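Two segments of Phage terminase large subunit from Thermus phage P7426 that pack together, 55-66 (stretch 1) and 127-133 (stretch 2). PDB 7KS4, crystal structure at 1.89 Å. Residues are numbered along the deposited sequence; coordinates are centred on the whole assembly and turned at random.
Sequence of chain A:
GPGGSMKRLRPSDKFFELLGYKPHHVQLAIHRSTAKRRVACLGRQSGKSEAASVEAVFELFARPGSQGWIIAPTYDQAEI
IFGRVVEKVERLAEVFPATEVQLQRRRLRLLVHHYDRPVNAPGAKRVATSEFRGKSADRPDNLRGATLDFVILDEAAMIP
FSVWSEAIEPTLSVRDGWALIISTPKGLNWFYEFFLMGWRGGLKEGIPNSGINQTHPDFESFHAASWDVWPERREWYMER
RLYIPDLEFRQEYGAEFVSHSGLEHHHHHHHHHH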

# COMPACT_ATOMS: atom_id res chain seq x y z
N GLU A 55 0.02 -3.93 -6.24
CA GLU A 55 1.41 -3.49 -6.33
C GLU A 55 2.36 -4.58 -5.84
O GLU A 55 3.39 -4.85 -6.47
N ALA A 56 2.03 -5.20 -4.71
CA ALA A 56 2.87 -6.26 -4.16
C ALA A 56 2.94 -7.46 -5.10
O ALA A 56 4.02 -8.01 -5.34
N VAL A 57 1.80 -7.89 -5.64
CA VAL A 57 1.79 -9.03 -6.56
C VAL A 57 2.72 -8.76 -7.73
O VAL A 57 3.52 -9.62 -8.12
N PHE A 58 2.61 -7.58 -8.33
CA PHE A 58 3.43 -7.25 -9.48
C PHE A 58 4.92 -7.36 -9.14
O PHE A 58 5.69 -7.98 -9.88
N GLU A 59 5.34 -6.76 -8.02
CA GLU A 59 6.75 -6.81 -7.65
C GLU A 59 7.24 -8.25 -7.53
O GLU A 59 8.33 -8.58 -8.01
N LEU A 60 6.45 -9.12 -6.89
CA LEU A 60 6.94 -10.47 -6.61
C LEU A 60 7.19 -11.26 -7.88
O LEU A 60 8.12 -12.08 -7.93
N PHE A 61 6.40 -11.02 -8.93
CA PHE A 61 6.55 -11.74 -10.20
C PHE A 61 7.42 -10.99 -11.20
O PHE A 61 8.18 -11.63 -11.95
N ALA A 62 7.30 -9.67 -11.27
CA ALA A 62 8.02 -8.89 -12.26
C ALA A 62 9.44 -8.58 -11.84
O ALA A 62 10.27 -8.22 -12.70
N ARG A 63 9.75 -8.70 -10.55
CA ARG A 63 11.07 -8.42 -10.01
C ARG A 63 11.50 -9.62 -9.18
O ARG A 63 11.43 -9.60 -7.95
N PRO A 64 11.94 -10.70 -9.83
CA PRO A 64 12.34 -11.90 -9.08
C PRO A 64 13.42 -11.58 -8.06
O PRO A 64 14.40 -10.90 -8.36
N GLY A 65 13.23 -12.09 -6.85
CA GLY A 65 14.11 -11.78 -5.75
C GLY A 65 13.73 -10.54 -4.98
O GLY A 65 14.40 -10.21 -3.99
N SER A 66 12.69 -9.83 -5.40
CA SER A 66 12.27 -8.64 -4.69
C SER A 66 11.77 -9.01 -3.30
O SER A 66 11.20 -10.08 -3.09
N VAL A 127 16.33 -20.10 -9.10
CA VAL A 127 17.23 -19.02 -9.44
C VAL A 127 17.06 -17.83 -8.52
O VAL A 127 18.05 -17.13 -8.23
N ALA A 128 15.85 -17.56 -8.05
CA ALA A 128 15.59 -16.40 -7.22
C ALA A 128 14.32 -16.66 -6.43
O ALA A 128 13.49 -17.48 -6.83
N THR A 129 14.20 -15.98 -5.30
CA THR A 129 13.02 -16.08 -4.45
C THR A 129 12.59 -14.67 -4.06
O THR A 129 13.34 -13.94 -3.40
N SER A 130 11.39 -14.28 -4.49
CA SER A 130 10.75 -13.07 -4.00
C SER A 130 10.05 -13.36 -2.68
O SER A 130 9.56 -14.47 -2.45
N GLU A 131 10.02 -12.36 -1.80
CA GLU A 131 9.51 -12.55 -0.45
C GLU A 131 8.63 -11.37 -0.04
O GLU A 131 9.00 -10.21 -0.26
N PHE A 132 7.48 -11.67 0.56
CA PHE A 132 6.56 -10.66 1.04
C PHE A 132 6.08 -11.05 2.43
O PHE A 132 5.62 -12.18 2.63
N ARG A 133 6.20 -10.13 3.38
CA ARG A 133 5.84 -10.41 4.76
C ARG A 133 4.86 -9.38 5.28
O ARG A 133 4.89 -8.21 4.88

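The apolar centre of the contact lies where the helix 55-62 runs nearly antiparallel to the strand 127-133, their directions 163° apart and their axes approaching to 8.1 Å. Phe 132 projects from the strand toward the helix with chi1 in the t well and chi2 at 67°, and one face of its ring receives Ala 56. The methyl of Ala 56, itself directed at the strand, sits almost over the ring: CB is 4.1 Å from the centroid of the Phe 132 ring, 22° off the ring normal, a CH-pi contact, with Ala 56 CB to Phe 132 CE1 at 3.9 Å. One turn later, the CA-to-CB bond of Leu 60 points sideways to the strand, but its m, t rotamer carries the end of the side chain nearer. There Leu 60 CD1 and CD2 both lie against Phe 132 CB, at 3.8 and 4.0 Å, and Leu 60 CD2 also reaches Ser 130 CB at 3.7 Å and the backbone Glu 131 O at 3.8 Å, so the forked end spans three successive strand residues.

Beyond the helix, a type II turn from Arg 63 to Ser 66 brings the chain against the strand. A smaller apolar contact forms here between Pro 64 CB and Ala 128 CB, 4.1 Å apart, with Ala 128 pointing toward the turn. Gly 65 follows at phi/psi 88/-2, where a CB would be jammed against the preceding carbonyl oxygen. Its backbone comes close to the strand, and Gly 65 CA makes a CA-H...O contact of 3.3 Å with Thr 129 O.

The polar edge is organised around Ser 130, whose m rotamer places its hydroxyl between the end of the helix and the turn. Ser 130 OG donates to Leu 60 O at 2.8 Å and accepts from Gly 65 N at 3.0 Å, the latter with a bent N-H...O angle of 136°. One buried hydroxyl thus ties the last helical turn to the turn that follows it. Ser 66, in the p rotamer, directs its side chain back to its own loop, with Ser 66 OG 2.9 Å from Arg 63 O. Its carbonyl instead serves the strand: Glu 131 N donates to Ser 66 O at 2.9 Å with a favourable angle of 161°, and Ser 130 CA adds a CA-H...O contact to Ser 66 O at 3.2 Å.

The CA-to-CB bonds of Thr 129 and Glu 131 point away from the other stretch. The extended t, t side chain of Glu 131 forms a salt bridge within the strand, Arg 133 NE to Glu 131 OE2 at 3.2 Å.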

# COMPACT_ATOMS: atom_id res chain seq x y z
CB GLU A 55 1.61 -2.21 -5.52
CG GLU A 55 0.90 -0.98 -6.10
CD GLU A 55 1.69 -0.32 -7.21
OE1 GLU A 55 2.94 -0.45 -7.23
OE2 GLU A 55 1.07 0.32 -8.08
CB ALA A 56 2.35 -6.68 -2.79
CB VAL A 57 0.36 -9.33 -7.05
CG1 VAL A 57 0.40 -10.47 -8.07
CG2 VAL A 57 -0.55 -9.71 -5.89
CB PHE A 58 3.09 -5.85 -9.97
CG PHE A 58 3.88 -5.43 -11.18
CD1 PHE A 58 3.61 -5.99 -12.42
CD2 PHE A 58 4.89 -4.50 -11.07
CE1 PHE A 58 4.34 -5.62 -13.53
CE2 PHE A 58 5.62 -4.12 -12.17
CZ PHE A 58 5.34 -4.68 -13.41
CB GLU A 59 6.97 -6.07 -6.33
CG GLU A 59 6.84 -4.57 -6.44
CD GLU A 59 8.00 -3.91 -7.17
OE1 GLU A 59 9.13 -4.43 -7.10
OE2 GLU A 59 7.77 -2.87 -7.81
CB LEU A 60 5.95 -11.21 -5.71
CG LEU A 60 5.74 -10.57 -4.32
CD1 LEU A 60 4.62 -11.28 -3.57
CD2 LEU A 60 7.03 -10.59 -3.50
CB PHE A 61 5.18 -11.99 -10.83
CG PHE A 61 4.41 -13.07 -10.17
CD1 PHE A 61 4.69 -14.40 -10.45
CD2 PHE A 61 3.42 -12.78 -9.26
CE1 PHE A 61 3.99 -15.42 -9.83
CE2 PHE A 61 2.71 -13.80 -8.64
CZ PHE A 61 3.00 -15.12 -8.93
CB ALA A 62 7.29 -7.57 -12.55
CB ARG A 63 11.05 -7.14 -9.17
CG ARG A 63 11.02 -5.88 -10.01
CD ARG A 63 12.40 -5.61 -10.58
NE ARG A 63 12.49 -4.35 -11.30
CZ ARG A 63 13.63 -3.81 -11.73
NH1 ARG A 63 14.78 -4.43 -11.51
NH2 ARG A 63 13.61 -2.66 -12.39
CB PRO A 64 12.86 -12.85 -10.18
CG PRO A 64 12.20 -12.39 -11.43
CD PRO A 64 12.07 -10.89 -11.28
CB SER A 66 11.17 -7.90 -5.46
OG SER A 66 10.02 -8.72 -5.62
CB VAL A 127 17.04 -18.59 -10.91
CG1 VAL A 127 17.96 -17.42 -11.26
CG2 VAL A 127 17.29 -19.75 -11.84
CB ALA A 128 15.47 -15.13 -8.06
CB THR A 129 13.29 -16.94 -3.22
OG1 THR A 129 13.56 -18.28 -3.63
CG2 THR A 129 12.10 -16.94 -2.27
CB SER A 130 9.74 -12.56 -5.02
OG SER A 130 10.33 -12.47 -6.30
CB GLU A 131 10.65 -12.70 0.56
CG GLU A 131 10.17 -12.93 1.98
CD GLU A 131 11.29 -13.32 2.91
OE1 GLU A 131 12.46 -13.40 2.46
OE2 GLU A 131 11.01 -13.55 4.10
CB PHE A 132 5.36 -10.51 0.09
CG PHE A 132 4.41 -9.41 0.46
CD1 PHE A 132 4.79 -8.08 0.38
CD2 PHE A 132 3.10 -9.70 0.84
CE1 PHE A 132 3.91 -7.06 0.71
CE2 PHE A 132 2.21 -8.69 1.16
CZ PHE A 132 2.61 -7.37 1.09
CB ARG A 133 7.05 -10.41 5.69
CG ARG A 133 7.95 -11.61 5.54
CD ARG A 133 8.29 -12.18 6.90
NE ARG A 133 9.61 -12.79 6.91
CZ ARG A 133 10.08 -13.53 7.90
NH1 ARG A 133 11.29 -14.04 7.82
NH2 ARG A 133 9.33 -13.75 8.98